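Local coordinates for Cow rumen GH26 endo-mannanase (Metagenome, PDB 6UEH), which probably hydrolyses internal beta-1,4-mannosidic bonds in mannans such as galactomannan, as a rumen endo-mannanase of glycoside hydrolase family 26, at residues 159-164 / 168-173; 187-192 / 198-203; 309-314 / 338-343. All blocks are in the same frame, centred on the assembly; numbering follows the deposited sequence.

Contact 1. Residues 159-164 / 168-173; sequences DYLGSV and KIISGQ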
loop_
_atom_site.group_PDB
_atom_site.type_symbol
_atom_site.label_atom_id
_atom_site.label_comp_id
_atom_site.label_asym_id
_atom_site.label_seq_id
_atom_site.Cartn_x
_atom_site.Cartn_y
_atom_site.Cartn_z
ATOM N N ASP A 159 11.901 2.414 15.192
ATOM C CA ASP A 159 13.299 2.260 14.807
ATOM C C ASP A 159 13.625 0.807 14.490
ATOM O O ASP A 159 14.391 0.532 13.567
ATOM C CB ASP A 159 14.225 2.789 15.903
ATOM C CG ASP A 159 14.357 4.295 15.863
ATOM O OD1 ASP A 159 14.229 4.874 14.763
ATOM O OD2 ASP A 159 14.587 4.901 16.928
ATOM N N TYR A 160 13.046 -0.124 15.246
ATOM C CA TYR A 160 13.221 -1.539 14.939
ATOM C C TYR A 160 12.674 -1.856 13.553
ATOM O O TYR A 160 13.304 -2.574 12.775
ATOM C CB TYR A 160 12.534 -2.437 15.968
ATOM C CG TYR A 160 12.429 -3.865 15.474
ATOM C CD1 TYR A 160 13.531 -4.711 15.505
ATOM C CD2 TYR A 160 11.238 -4.357 14.944
ATOM C CE1 TYR A 160 13.448 -6.007 15.039
ATOM C CE2 TYR A 160 11.149 -5.655 14.473
ATOM C CZ TYR A 160 12.256 -6.476 14.525
ATOM O OH TYR A 160 12.174 -7.769 14.061
ATOM N N LEU A 161 11.486 -1.332 13.261
ATOM C CA LEU A 161 10.860 -1.524 11.958
ATOM C C LEU A 161 11.754 -0.979 10.849
ATOM O O LEU A 161 11.931 -1.616 9.813
ATOM C CB LEU A 161 9.489 -0.847 11.909
ATOM C CG LEU A 161 8.459 -1.344 12.924
ATOM C CD1 LEU A 161 7.173 -0.525 12.857
ATOM C CD2 LEU A 161 8.171 -2.822 12.713
ATOM N N GLY A 162 12.319 0.201 11.080
ATOM C CA GLY A 162 13.225 0.806 10.124
ATOM C C GLY A 162 14.479 -0.023 9.920
ATOM O O GLY A 162 15.101 0.028 8.860
ATOM N N SER A 163 14.846 -0.800 10.937
ATOM C CA SER A 163 16.085 -1.570 10.895
ATOM C C SER A 163 15.955 -2.811 10.019
ATOM O O SER A 163 16.956 -3.369 9.577
ATOM C CB SER A 163 16.518 -1.975 12.310
ATOM O OG SER A 163 15.738 -3.050 12.804
ATOM N N VAL A 164 14.725 -3.245 9.764
ATOM C CA VAL A 164 14.512 -4.426 8.934
ATOM C C VAL A 164 13.881 -4.065 7.591
ATOM O O VAL A 164 13.761 -4.914 6.709
ATOM C CB VAL A 164 13.629 -5.466 9.651
ATOM C CG1 VAL A 164 14.291 -5.911 10.949
ATOM C CG2 VAL A 164 12.241 -4.901 9.919
ATOM N N LYS A 168 13.809 -7.470 5.245
ATOM C CA LYS A 168 12.877 -8.532 5.609
ATOM C C LYS A 168 11.436 -8.095 5.379
ATOM O O LYS A 168 11.171 -6.928 5.084
ATOM C CB LYS A 168 13.042 -8.929 7.082
ATOM C CG LYS A 168 14.468 -9.194 7.543
ATOM C CD LYS A 168 14.934 -10.576 7.135
ATOM C CE LYS A 168 16.297 -10.888 7.730
ATOM N NZ LYS A 168 16.730 -12.268 7.385
ATOM N N ILE A 169 10.510 -9.037 5.522
ATOM C CA ILE A 169 9.101 -8.700 5.663
ATOM C C ILE A 169 8.594 -9.335 6.961
ATOM O O ILE A 169 8.943 -10.469 7.295
ATOM C CB ILE A 169 8.257 -9.157 4.443
ATOM C CG1 ILE A 169 6.845 -8.568 4.520
ATOM C CG2 ILE A 169 8.221 -10.679 4.325
ATOM C CD1 ILE A 169 6.031 -8.744 3.255
ATOM N N ILE A 170 7.803 -8.584 7.714
ATOM C CA ILE A 170 7.331 -9.051 9.012
ATOM C C ILE A 170 5.975 -9.736 8.880
ATOM O O ILE A 170 5.065 -9.198 8.260
ATOM C CB ILE A 170 7.232 -7.884 10.012
ATOM C CG1 ILE A 170 8.570 -7.147 10.088
ATOM C CG2 ILE A 170 6.803 -8.383 11.388
ATOM C CD1 ILE A 170 8.543 -5.900 10.936
ATOM N N SER A 171 5.838 -10.924 9.454
ATOM C CA SER A 171 4.565 -11.638 9.386
ATOM C C SER A 171 3.508 -10.984 10.273
ATOM O O SER A 171 3.823 -10.412 11.315
ATOM C CB SER A 171 4.745 -13.109 9.777
ATOM O OG SER A 171 5.342 -13.231 11.054
ATOM N N GLY A 172 2.252 -11.068 9.850
ATOM C CA GLY A 172 1.162 -10.480 10.603
ATOM C C GLY A 172 -0.151 -11.200 10.380
ATOM O O GLY A 172 -0.305 -11.937 9.407
ATOM N N GLN A 173 -1.100 -10.984 11.286
ATOM C CA GLN A 173 -2.411 -11.617 11.191
ATOM C C GLN A 173 -3.452 -10.846 11.991
ATOM O O GLN A 173 -3.227 -10.516 13.154
ATOM C CB GLN A 173 -2.351 -13.066 11.684
ATOM C CG GLN A 173 -3.696 -13.779 11.662
ATOM C CD GLN A 173 -4.262 -13.902 10.258
ATOM O OE1 GLN A 173 -3.558 -14.298 9.327
ATOM N NE2 GLN A 173 -5.533 -13.555 10.097
#

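Contact 2. Residues 187-192 / 198-203; sequences LEFEYI and KYPAIR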
loop_
_atom_site.group_PDB
_atom_site.type_symbol
_atom_site.label_atom_id
_atom_site.label_comp_id
_atom_site.label_asym_id
_atom_site.label_seq_id
_atom_site.Cartn_x
_atom_site.Cartn_y
_atom_site.Cartn_z
ATOM N N LEU A 187 -7.857 -18.879 17.341
ATOM C CA LEU A 187 -8.067 -19.862 16.274
ATOM C C LEU A 187 -7.151 -19.641 15.068
ATOM O O LEU A 187 -6.393 -20.534 14.691
ATOM C CB LEU A 187 -9.531 -19.844 15.820
ATOM C CG LEU A 187 -10.048 -21.007 14.964
ATOM C CD1 LEU A 187 -11.536 -21.188 15.179
ATOM C CD2 LEU A 187 -9.760 -20.801 13.483
ATOM N N GLU A 188 -7.230 -18.455 14.468
ATOM C CA GLU A 188 -6.412 -18.127 13.302
ATOM C C GLU A 188 -4.922 -18.280 13.593
ATOM O O GLU A 188 -4.151 -18.718 12.741
ATOM C CB GLU A 188 -6.695 -16.699 12.825
ATOM C CG GLU A 188 -7.928 -16.551 11.943
ATOM C CD GLU A 188 -9.218 -16.443 12.732
ATOM O OE1 GLU A 188 -9.182 -16.598 13.972
ATOM O OE2 GLU A 188 -10.271 -16.195 12.108
ATOM N N PHE A 189 -4.526 -17.925 14.808
ATOM C CA PHE A 189 -3.119 -17.932 15.179
ATOM C C PHE A 189 -2.612 -19.348 15.423
ATOM O O PHE A 189 -1.497 -19.693 15.025
ATOM C CB PHE A 189 -2.907 -17.044 16.406
ATOM C CG PHE A 189 -3.360 -15.629 16.191
ATOM C CD1 PHE A 189 -4.680 -15.269 16.415
ATOM C CD2 PHE A 189 -2.478 -14.669 15.722
ATOM C CE1 PHE A 189 -5.107 -13.975 16.194
ATOM C CE2 PHE A 189 -2.899 -13.370 15.501
ATOM C CZ PHE A 189 -4.215 -13.025 15.734
ATOM N N GLU A 190 -3.434 -20.174 16.060
ATOM C CA GLU A 190 -3.069 -21.567 16.282
ATOM C C GLU A 190 -3.033 -22.330 14.961
ATOM O O GLU A 190 -2.283 -23.294 14.817
ATOM C CB GLU A 190 -4.041 -22.233 17.259
ATOM C CG GLU A 190 -3.980 -21.654 18.664
ATOM C CD GLU A 190 -2.582 -21.710 19.253
ATOM O OE1 GLU A 190 -2.040 -22.825 19.397
ATOM O OE2 GLU A 190 -2.022 -20.638 19.562
ATOM N N TYR A 191 -3.844 -21.893 13.999
ATOM C CA TYR A 191 -3.820 -22.481 12.663
ATOM C C TYR A 191 -2.458 -22.272 12.016
ATOM O O TYR A 191 -1.863 -23.206 11.480
ATOM C CB TYR A 191 -4.916 -21.883 11.777
ATOM C CG TYR A 191 -4.808 -22.284 10.318
ATOM C CD1 TYR A 191 -5.217 -23.541 9.890
ATOM C CD2 TYR A 191 -4.299 -21.404 9.370
ATOM C CE1 TYR A 191 -5.120 -23.912 8.555
ATOM C CE2 TYR A 191 -4.197 -21.765 8.035
ATOM C CZ TYR A 191 -4.610 -23.020 7.633
ATOM O OH TYR A 191 -4.507 -23.384 6.306
ATOM N N ILE A 192 -1.973 -21.036 12.077
ATOM C CA ILE A 192 -0.668 -20.685 11.530
ATOM C C ILE A 192 0.455 -21.448 12.233
ATOM O O ILE A 192 1.359 -21.979 11.585
ATOM C CB ILE A 192 -0.420 -19.165 11.640
ATOM C CG1 ILE A 192 -1.479 -18.404 10.837
ATOM C CG2 ILE A 192 0.983 -18.811 11.161
ATOM C CD1 ILE A 192 -1.392 -16.902 10.966
ATOM N N LYS A 198 5.416 -21.614 13.207
ATOM C CA LYS A 198 5.691 -20.237 13.602
ATOM C C LYS A 198 4.419 -19.494 13.996
ATOM O O LYS A 198 3.322 -19.854 13.573
ATOM C CB LYS A 198 6.377 -19.473 12.463
ATOM C CG LYS A 198 7.538 -20.195 11.800
ATOM C CD LYS A 198 8.764 -20.230 12.694
ATOM C CE LYS A 198 9.948 -20.845 11.963
ATOM N NZ LYS A 198 11.159 -20.904 12.826
ATOM N N TYR A 199 4.582 -18.448 14.801
ATOM C CA TYR A 199 3.524 -17.471 15.032
ATOM C C TYR A 199 3.817 -16.197 14.240
ATOM O O TYR A 199 4.980 -15.861 14.015
ATOM C CB TYR A 199 3.400 -17.131 16.518
ATOM C CG TYR A 199 2.643 -18.132 17.360
ATOM C CD1 TYR A 199 1.266 -18.266 17.246
ATOM C CD2 TYR A 199 3.300 -18.917 18.298
ATOM C CE1 TYR A 199 0.567 -19.168 18.027
ATOM C CE2 TYR A 199 2.611 -19.823 19.087
ATOM C CZ TYR A 199 1.244 -19.944 18.946
ATOM O OH TYR A 199 0.550 -20.841 19.726
ATOM N N PRO A 200 2.769 -15.476 13.819
ATOM C CA PRO A 200 3.015 -14.161 13.219
ATOM C C PRO A 200 3.599 -13.206 14.254
ATOM O O PRO A 200 3.285 -13.333 15.438
ATOM C CB PRO A 200 1.623 -13.710 12.773
ATOM C CG PRO A 200 0.693 -14.432 13.696
ATOM C CD PRO A 200 1.330 -15.775 13.924
ATOM N N ALA A 201 4.439 -12.274 13.819
ATOM C CA ALA A 201 5.049 -11.320 14.737
ATOM C C ALA A 201 4.068 -10.207 15.090
ATOM O O ALA A 201 3.992 -9.769 16.240
ATOM C CB ALA A 201 6.320 -10.739 14.133
ATOM N N ILE A 202 3.321 -9.758 14.087
ATOM C CA ILE A 202 2.354 -8.679 14.248
ATOM C C ILE A 202 0.940 -9.237 14.399
ATOM O O ILE A 202 0.527 -10.116 13.646
ATOM C CB ILE A 202 2.407 -7.704 13.043
ATOM C CG1 ILE A 202 3.736 -6.943 13.037
ATOM C CG2 ILE A 202 1.234 -6.735 13.065
ATOM C CD1 ILE A 202 3.918 -6.029 11.841
ATOM N N ARG A 203 0.204 -8.737 15.385
ATOM C CA ARG A 203 -1.194 -9.120 15.550
ATOM C C ARG A 203 -2.092 -7.908 15.320
ATOM O O ARG A 203 -1.824 -6.823 15.834
ATOM C CB ARG A 203 -1.432 -9.719 16.939
ATOM C CG ARG A 203 -2.859 -10.192 17.194
ATOM C CD ARG A 203 -2.907 -11.143 18.388
ATOM N NE ARG A 203 -4.267 -11.550 18.733
ATOM C CZ ARG A 203 -4.573 -12.696 19.333
ATOM N NH1 ARG A 203 -3.617 -13.562 19.642
ATOM N NH2 ARG A 203 -5.838 -12.987 19.613
#

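Contact 3. Residues 309-314 / 338-343; sequences RPLHEA and VEIWKY. With ACT (acetate ion), chain D.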
loop_
_atom_site.group_PDB
_atom_site.type_symbol
_atom_site.label_atom_id
_atom_site.label_comp_id
_atom_site.label_asym_id
_atom_site.label_seq_id
_atom_site.Cartn_x
_atom_site.Cartn_y
_atom_site.Cartn_z
ATOM N N ARG A 309 -3.999 2.379 12.961
ATOM C CA ARG A 309 -4.448 2.607 11.590
ATOM C C ARG A 309 -5.926 3.012 11.549
ATOM O O ARG A 309 -6.780 2.241 11.111
ATOM C CB ARG A 309 -4.206 1.349 10.745
ATOM C CG ARG A 309 -4.396 1.531 9.245
ATOM C CD ARG A 309 -3.938 0.290 8.486
ATOM N NE ARG A 309 -4.629 -0.918 8.932
ATOM C CZ ARG A 309 -5.611 -1.508 8.258
ATOM N NH1 ARG A 309 -6.013 -1.009 7.093
ATOM N NH2 ARG A 309 -6.183 -2.605 8.739
ATOM N N PRO A 310 -6.232 4.232 12.013
ATOM C CA PRO A 310 -7.620 4.692 11.990
ATOM C C PRO A 310 -7.995 5.192 10.606
ATOM O O PRO A 310 -7.097 5.359 9.778
ATOM C CB PRO A 310 -7.616 5.835 13.002
ATOM C CG PRO A 310 -6.255 6.440 12.825
ATOM C CD PRO A 310 -5.321 5.286 12.499
ATOM N N LEU A 311 -9.284 5.422 10.362
ATOM C CA LEU A 311 -9.737 6.092 9.145
ATOM C C LEU A 311 -9.131 5.458 7.898
ATOM O O LEU A 311 -8.643 6.157 7.008
ATOM C CB LEU A 311 -9.384 7.580 9.208
ATOM C CG LEU A 311 -9.956 8.341 10.408
ATOM C CD1 LEU A 311 -9.289 9.700 10.566
ATOM C CD2 LEU A 311 -11.459 8.504 10.253
ATOM N N HIS A 312 -9.162 4.130 7.851
ATOM C CA HIS A 312 -8.430 3.376 6.842
ATOM C C HIS A 312 -9.213 3.205 5.540
ATOM O O HIS A 312 -10.419 3.460 5.492
ATOM C CB HIS A 312 -8.035 2.006 7.404
ATOM C CG HIS A 312 -9.193 1.086 7.637
ATOM N ND1 HIS A 312 -10.235 1.397 8.485
ATOM C CD2 HIS A 312 -9.467 -0.144 7.140
ATOM C CE1 HIS A 312 -11.105 0.403 8.493
ATOM N NE2 HIS A 312 -10.662 -0.545 7.687
ATOM N N GLU A 313 -8.506 2.782 4.493
ATOM C CA GLU A 313 -9.085 2.552 3.168
ATOM C C GLU A 313 -9.928 3.735 2.697
ATOM O O GLU A 313 -10.992 3.554 2.106
ATOM C CB GLU A 313 -9.925 1.272 3.170
ATOM C CG GLU A 313 -9.132 0.014 3.491
ATOM C CD GLU A 313 -9.971 -1.253 3.391
ATOM O OE1 GLU A 313 -11.191 -1.148 3.155
ATOM O OE2 GLU A 313 -9.412 -2.360 3.550
ATOM N N ALA A 314 -9.431 4.940 2.958
ATOM C CA ALA A 314 -10.209 6.166 2.791
ATOM C C ALA A 314 -10.752 6.376 1.379
ATOM O O ALA A 314 -11.953 6.585 1.201
ATOM C CB ALA A 314 -9.371 7.360 3.197
ATOM N N VAL A 338 -8.741 14.414 4.795
ATOM C CA VAL A 338 -7.460 14.804 5.375
ATOM C C VAL A 338 -7.678 15.684 6.604
ATOM O O VAL A 338 -6.980 15.543 7.610
ATOM C CB VAL A 338 -6.571 15.542 4.343
ATOM C CG1 VAL A 338 -5.346 16.150 5.011
ATOM C CG2 VAL A 338 -6.149 14.592 3.230
ATOM N N GLU A 339 -8.665 16.574 6.528
ATOM C CA GLU A 339 -9.006 17.431 7.660
ATOM C C GLU A 339 -9.497 16.600 8.847
ATOM O O GLU A 339 -9.189 16.907 9.997
ATOM C CB GLU A 339 -10.058 18.466 7.253
ATOM C CG GLU A 339 -9.566 19.462 6.207
ATOM C CD GLU A 339 -10.634 20.458 5.786
ATOM O OE1 GLU A 339 -10.472 21.089 4.719
ATOM O OE2 GLU A 339 -11.631 20.615 6.521
ATOM N N ILE A 340 -10.247 15.540 8.562
ATOM C CA ILE A 340 -10.728 14.641 9.607
ATOM C C ILE A 340 -9.565 13.896 10.263
ATOM O O ILE A 340 -9.520 13.760 11.485
ATOM C CB ILE A 340 -11.749 13.625 9.056
ATOM C CG1 ILE A 340 -12.998 14.353 8.554
ATOM C CG2 ILE A 340 -12.121 12.602 10.122
ATOM C CD1 ILE A 340 -14.050 13.437 7.966
ATOM N N TRP A 341 -8.621 13.427 9.446
ATOM C CA TRP A 341 -7.423 12.767 9.959
ATOM C C TRP A 341 -6.639 13.689 10.887
ATOM O O TRP A 341 -6.225 13.289 11.978
ATOM C CB TRP A 341 -6.520 12.303 8.811
ATOM C CG TRP A 341 -5.227 11.677 9.271
ATOM C CD1 TRP A 341 -4.082 12.328 9.640
ATOM C CD2 TRP A 341 -4.950 10.276 9.404
ATOM N NE1 TRP A 341 -3.112 11.419 9.993
ATOM C CE2 TRP A 341 -3.619 10.153 9.859
ATOM C CE3 TRP A 341 -5.697 9.114 9.183
ATOM C CZ2 TRP A 341 -3.022 8.916 10.096
ATOM C CZ3 TRP A 341 -5.100 7.885 9.419
ATOM C CH2 TRP A 341 -3.778 7.797 9.873
ATOM N N LYS A 342 -6.427 14.923 10.441
ATOM C CA LYS A 342 -5.708 15.905 11.242
ATOM C C LYS A 342 -6.452 16.197 12.541
ATOM O O LYS A 342 -5.834 16.378 13.589
ATOM C CB LYS A 342 -5.491 17.195 10.447
ATOM C CG LYS A 342 -4.541 17.035 9.268
ATOM C CD LYS A 342 -4.304 18.361 8.561
ATOM C CE LYS A 342 -3.329 18.202 7.407
ATOM N NZ LYS A 342 -3.111 19.487 6.684
ATOM N N TYR A 343 -7.779 16.231 12.465
ATOM C CA TYR A 343 -8.620 16.437 13.642
ATOM C C TYR A 343 -8.364 15.353 14.683
ATOM O O TYR A 343 -8.124 15.649 15.852
ATOM C CB TYR A 343 -10.102 16.454 13.245
ATOM C CG TYR A 343 -11.062 16.764 14.377
ATOM C CD1 TYR A 343 -11.527 15.761 15.220
ATOM C CD2 TYR A 343 -11.518 18.059 14.590
ATOM C CE1 TYR A 343 -12.410 16.042 16.249
ATOM C CE2 TYR A 343 -12.402 18.348 15.614
ATOM C CZ TYR A 343 -12.845 17.336 16.441
ATOM O OH TYR A 343 -13.722 17.623 17.463
HETATM C C ACT D . -11.819 -4.072 6.501
HETATM O O ACT D . -12.980 -3.652 6.701
HETATM O OXT ACT D . -10.894 -3.351 6.933
HETATM C CH3 ACT D . -11.558 -5.368 5.792
#

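Contact 1. Residues 159-164 / 168-173
I170 sends one branch of its side chain to L161 and V164 on helix 152-164 and turns the other toward A201, just ahead of strand 202-206. At CB the side chain forks. The methyl CG2 lies 3.6 Å from CB of A201 and takes no part in the contact with the helix. CG1, set beside the backbone N by chi1 of -54°, points the longer branch at the helix, and the nearly straight chi2 carries CD1 to its far end. This terminal methyl does the touching. It comes within 3.6 Å of L161 CD2 and 4.0 Å of V164 CG2, and the isoleucine side chain crosses those of L161 and V164 at about a right angle. Y160 comes more loosely to the same methyl, its CE2 4.4 Å from I170 CD1. Strand 169-174 is the first strand of the TIM barrel of this family 26 glycoside hydrolase, lying between strands 476-477 and 202-206, so I170 ties the helix that precedes the barrel to the strand that opens it. Y160 and V164 also pack on I477 of strand 476-477, which draws the helix toward the last strand as well. Beside the apolar group, a backbone bond spans the short turn between helix and strand: K168 N donates to V164 O over 2.9 Å. The first carbons of these two residues sit close, V164 CB and K168 CB being 4.4 Å apart, but the lysine chain bends at chi2 (-80°) and runs off from the helix. Its ammonium nitrogen, NZ, is held by the backbone oxygen of D474.

Contact 2. Residues 187-192 / 198-203
Y199 OH donates a 2.6 Å hydrogen bond to E190 OE2. The phenol reaches the carboxylate from its syn side, 18° out of the carboxylate plane, and the carboxylate is turned 50° against the tyrosine ring. E190 starts out pointing away from residues 198-203, and a bend at chi2 brings the carboxylate round to the hydroxyl. One residue earlier in the helix, F189 takes the guanidinium of R203 on one ring face. The two groups lie almost flat on each other, planes 14° apart and centres 3.8 Å apart, a cation-pi stack. The arginine runs extended over this ring: CG and CD pass above the CZ and CE2 rim, NE stands 3.3 Å from F189 CZ, and NH1 lies over the middle of the ring. P200 meets the same ring at its edge instead, with CG 3.8 Å from F189 CD2. The neighbouring ring carbon, CD, packs 4.1 Å from I192 CG2, and that methyl also lies 3.5 Å from K198 O. These contacts fasten helix 187-196 to the segment leading into strand 202-206, the second half of a beta-alpha-beta crossover that starts from strand 169-174 in the TIM barrel. Residues outside the two segments take further polar ends: K198 NZ pairs with E480, and R203 forms salt bridges through NH2 to E175 and through NH1 to E186. Two carboxylates thus balance the positive charge of a buried arginine and, with the phenylalanine face, probably fix the orientation of its guanidinium; the tyrosine bond would be expected to stabilise the ionised carboxylate of E190.

Contact 3. Residues 309-314 / 338-343
W341 points the benzene end of its indole at P310 and L311, where the loop after strand 306-309 of the TIM barrel meets helix 334-351. The proline ring crosses the indole at about a right angle, P310 CG lying 3.9 Å from W341 CZ3. The carbonyl oxygen of P310 comes to the indole edge, near the ring plane, 3.2 Å from CZ3. With CG anti to the backbone N (chi1 177°), W341 reaches toward the loop with its benzene end, and NE1 is hydrogen-bonded to the backbone oxygen of Y379. L311 lies slantwise to the tryptophan and presses its CD1 methyl against the helix backbone, 3.6 Å from W341 CA. The same methyl is 4.1 Å from I340 CG2. Next in the loop, H312 turns away from the helix and into the barrel mouth, the end of the fold where TIM-barrel enzymes keep their active sites. An acetate, probably from the crystallisation liquor, is bound there by H312 and H240. H312 NE2 donates to OXT of the acetate over 2.9 Å, bent to 146° at the hydrogen, with the acetate lying at the imidazole edge.

Overall arrangement
After the CBM6-like region, the chain enters the family 26 barrel and meets the three contacts in series, none nested in or crossing another. Contact 1 closes the three-residue turn between helix 152-164 and strand 169-174. Contact 2 follows, spanning the five residues that lead from 187-192 to 198-203 and so to strand 202-206. The two touch because their strands are neighbours: S171 O and I202 N, and Q173 N and I202 O, probably hydrogen-bond. Contact 3 spans the 23 residues between 309-314 and 338-343. It stays apart, its nearest atoms about 9 Å from either of the others, and fastens outer helix 334-351 to the loop leaving strand 306-309, the fourth strand of the barrel.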